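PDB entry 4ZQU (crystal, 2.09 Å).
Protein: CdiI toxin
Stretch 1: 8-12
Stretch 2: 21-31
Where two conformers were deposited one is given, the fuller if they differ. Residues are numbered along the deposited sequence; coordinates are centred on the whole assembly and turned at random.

Stretch 1, residues 8-12: AWASV
Stretch 2, residues 21-31: VDTYSGYRSNQ

Residues 8-12 form an extended strand that pairs antiparallel with strand 21-26 of the same chain, their N-to-C directions 142° apart and their axes 4.2 Å apart at closest approach. The second strand then runs through a turn at Y27 (phi/psi -148/-70), R28 (-99/-67) and S29 (-71/156), where Y27 N bonds to S29 O at 3.1 Å, and resumes at 30-31, folding back so that S25 and Q31 exchange backbone hydrogen bonds (S25 N to Q31 O, 2.9 Å; Q31 N to S25 O, 3.0 Å). Together the stretches bury 543 Å².

A8 (-132/144) leads into the strand without touching stretch 2, its CB directed away. Of the residues in the two stretches, W9 (-128/166; chi1 -57°, m; chi2 -91°) has the most surface covered by the other stretch (158 Å²). Its indole lies along the hairpin, and N30 (-136/143; chi1 58°, p) places CB over one face of the five-membered ring, 3.5 Å from the centroid and 16° off the normal, a CH-pi contact. Farther out, W9 CZ3 comes within 3.2 Å of G26 O and W9 CH2 within 3.5 Å of Y27 N. G26 adopts phi/psi 166/-141, where a CB would be jammed against the preceding carbonyl and would lie 1.9 Å from S29 O. W9 NE1 donates to a water at 3.3 Å, which in turn donates a weak bond to R28 O. On the backbone, Y24 N (Y24 -110/151) reaches W9 O in a weak hydrogen bond of 3.3 Å, while W9 CB and Y24 CB meet at 3.7 Å.

A10 (-163/164) is a non-hydrogen-bonded partner of T23 (-76/128; chi1 -65°, m), with CA atoms 4.4 Å apart. A10 CA instead approaches D22 O at 3.1 Å in a CA-H...O contact. A water lies 2.9 Å from both A10 O and N30 OD1.

S11 (-138/138; chi1 -167°, t, in the conformer described) and D22 (-118/149) form the well-bonded pair, CA-CA 5.2 Å: S11 N donates to D22 O at 2.8 Å, and D22 N returns to S11 O at 2.9 Å, nearly straight at 171°. S11 O also receives V21 CA at 3.4 Å and a water at 2.9 Å; that water donates to D22 OD1 at 2.8 Å, tying backbone to carboxylate (D22 chi1 -72°, m). W9, S11, D22 and Y24 point to one face of the sheet, where S11 CB sits over the Y24 ring (chi1 -88°, m; chi2 28°), 3.5 Å from its centroid and 16° off the normal, a CH-pi contact.

V12 (-117/124) and V21 (-111/120), another non-hydrogen-bonded pair with CA atoms 4.6 Å apart, lie on the other face with A10 and T23. Both valines are t, and V12 CG2 and V21 CG2 make an apolar contact at 3.8 Å.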

# COMPACT_ATOMS: atom_id res chain seq x y z
N ALA B 8 7.35 12.79 6.53
CA ALA B 8 6.54 12.38 7.66
C ALA B 8 5.13 12.07 7.17
O ALA B 8 4.62 12.73 6.26
CB ALA B 8 6.52 13.46 8.73
N TRP B 9 4.50 11.07 7.77
CA TRP B 9 3.20 10.62 7.29
C TRP B 9 2.14 10.55 8.39
O TRP B 9 2.45 10.61 9.58
CB TRP B 9 3.32 9.24 6.63
CG TRP B 9 4.29 9.19 5.49
CD1 TRP B 9 4.01 9.40 4.17
CD2 TRP B 9 5.69 8.89 5.57
NE1 TRP B 9 5.15 9.25 3.42
CE2 TRP B 9 6.19 8.94 4.26
CE3 TRP B 9 6.56 8.59 6.62
CZ2 TRP B 9 7.54 8.70 3.97
CZ3 TRP B 9 7.89 8.35 6.33
CH2 TRP B 9 8.36 8.41 5.01
N ALA B 10 0.90 10.43 7.95
CA ALA B 10 -0.23 10.24 8.85
C ALA B 10 -1.38 9.72 8.01
O ALA B 10 -1.35 9.80 6.78
CB ALA B 10 -0.60 11.54 9.55
N SER B 11 -2.40 9.17 8.67
CA SER B 11 -3.57 8.66 7.95
C SER B 11 -4.87 9.04 8.65
O SER B 11 -4.97 8.98 9.88
CB SER B 11 -3.47 7.14 7.80
OG SER B 11 -4.43 6.67 6.87
N VAL B 12 -5.86 9.43 7.86
CA VAL B 12 -7.15 9.87 8.39
C VAL B 12 -8.29 8.96 7.95
O VAL B 12 -8.50 8.74 6.76
CB VAL B 12 -7.46 11.31 7.96
CG1 VAL B 12 -8.84 11.73 8.44
CG2 VAL B 12 -6.40 12.26 8.48
N VAL B 21 -7.18 10.29 13.28
CA VAL B 21 -5.86 10.60 12.73
C VAL B 21 -4.77 9.77 13.41
O VAL B 21 -4.58 9.86 14.62
CB VAL B 21 -5.52 12.09 12.87
CG1 VAL B 21 -4.16 12.39 12.26
CG2 VAL B 21 -6.60 12.95 12.22
N ASP B 22 -4.06 8.97 12.62
CA ASP B 22 -2.98 8.13 13.12
C ASP B 22 -1.64 8.50 12.50
O ASP B 22 -1.57 8.94 11.36
CB ASP B 22 -3.25 6.65 12.83
CG ASP B 22 -4.36 6.09 13.69
OD1 ASP B 22 -5.50 6.00 13.19
OD2 ASP B 22 -4.08 5.72 14.85
N THR B 23 -0.57 8.31 13.26
CA THR B 23 0.78 8.47 12.75
C THR B 23 1.17 7.29 11.87
O THR B 23 1.05 6.13 12.28
CB THR B 23 1.81 8.61 13.89
OG1 THR B 23 1.56 9.82 14.61
CG2 THR B 23 3.22 8.63 13.33
N TYR B 24 1.63 7.58 10.66
CA TYR B 24 2.22 6.57 9.79
C TYR B 24 3.71 6.83 9.66
O TYR B 24 4.16 7.97 9.75
CB TYR B 24 1.58 6.56 8.40
CG TYR B 24 0.36 5.69 8.28
CD1 TYR B 24 -0.45 5.43 9.37
CD2 TYR B 24 0.02 5.11 7.06
CE1 TYR B 24 -1.57 4.62 9.26
CE2 TYR B 24 -1.09 4.30 6.94
CZ TYR B 24 -1.88 4.06 8.04
OH TYR B 24 -2.99 3.26 7.91
N SER B 25 4.48 5.77 9.44
CA SER B 25 5.92 5.90 9.33
C SER B 25 6.46 5.04 8.20
O SER B 25 5.84 4.05 7.82
CB SER B 25 6.60 5.52 10.65
OG SER B 25 6.18 6.37 11.70
N GLY B 26 7.61 5.43 7.66
CA GLY B 26 8.23 4.63 6.63
C GLY B 26 9.35 5.33 5.88
O GLY B 26 10.14 6.08 6.45
N TYR B 27 9.39 5.08 4.57
CA TYR B 27 10.48 5.53 3.72
C TYR B 27 9.90 5.81 2.35
O TYR B 27 9.80 6.96 1.92
CB TYR B 27 11.56 4.46 3.65
CG TYR B 27 12.84 4.88 2.97
CD1 TYR B 27 13.81 5.59 3.65
CD2 TYR B 27 13.10 4.52 1.65
CE1 TYR B 27 14.99 5.96 3.04
CE2 TYR B 27 14.28 4.88 1.03
CZ TYR B 27 15.22 5.60 1.73
OH TYR B 27 16.40 5.97 1.11
N ARG B 28 9.51 4.74 1.66
CA ARG B 28 8.72 4.86 0.45
C ARG B 28 7.26 4.59 0.81
O ARG B 28 6.43 5.49 0.77
CB ARG B 28 9.21 3.90 -0.63
CG ARG B 28 10.54 4.32 -1.24
CD ARG B 28 10.91 3.49 -2.45
NE ARG B 28 12.06 4.04 -3.16
CZ ARG B 28 11.99 4.82 -4.24
NH1 ARG B 28 10.80 5.15 -4.74
NH2 ARG B 28 13.09 5.27 -4.81
N SER B 29 6.97 3.35 1.19
CA SER B 29 5.67 3.03 1.77
C SER B 29 5.59 3.63 3.17
O SER B 29 6.61 3.87 3.81
CB SER B 29 5.45 1.52 1.82
OG SER B 29 6.38 0.89 2.69
N ASN B 30 4.37 3.87 3.64
CA ASN B 30 4.16 4.33 5.01
C ASN B 30 3.01 3.57 5.65
O ASN B 30 2.02 3.25 4.98
CB ASN B 30 3.91 5.83 5.05
CG ASN B 30 2.71 6.24 4.22
OD1 ASN B 30 1.61 6.42 4.74
ND2 ASN B 30 2.91 6.40 2.92
N GLN B 31 3.14 3.26 6.93
CA GLN B 31 2.16 2.40 7.58
C GLN B 31 1.95 2.74 9.05
O GLN B 31 2.77 3.43 9.66
CB GLN B 31 2.59 0.94 7.46
CG GLN B 31 3.93 0.63 8.10
CD GLN B 31 4.40 -0.77 7.79
OE1 GLN B 31 4.09 -1.72 8.51
NE2 GLN B 31 5.15 -0.91 6.70
O HOH W 1 5.36 8.66 0.22
O HOH W 2 -0.37 8.49 4.43
O HOH W 3 -6.11 6.33 10.44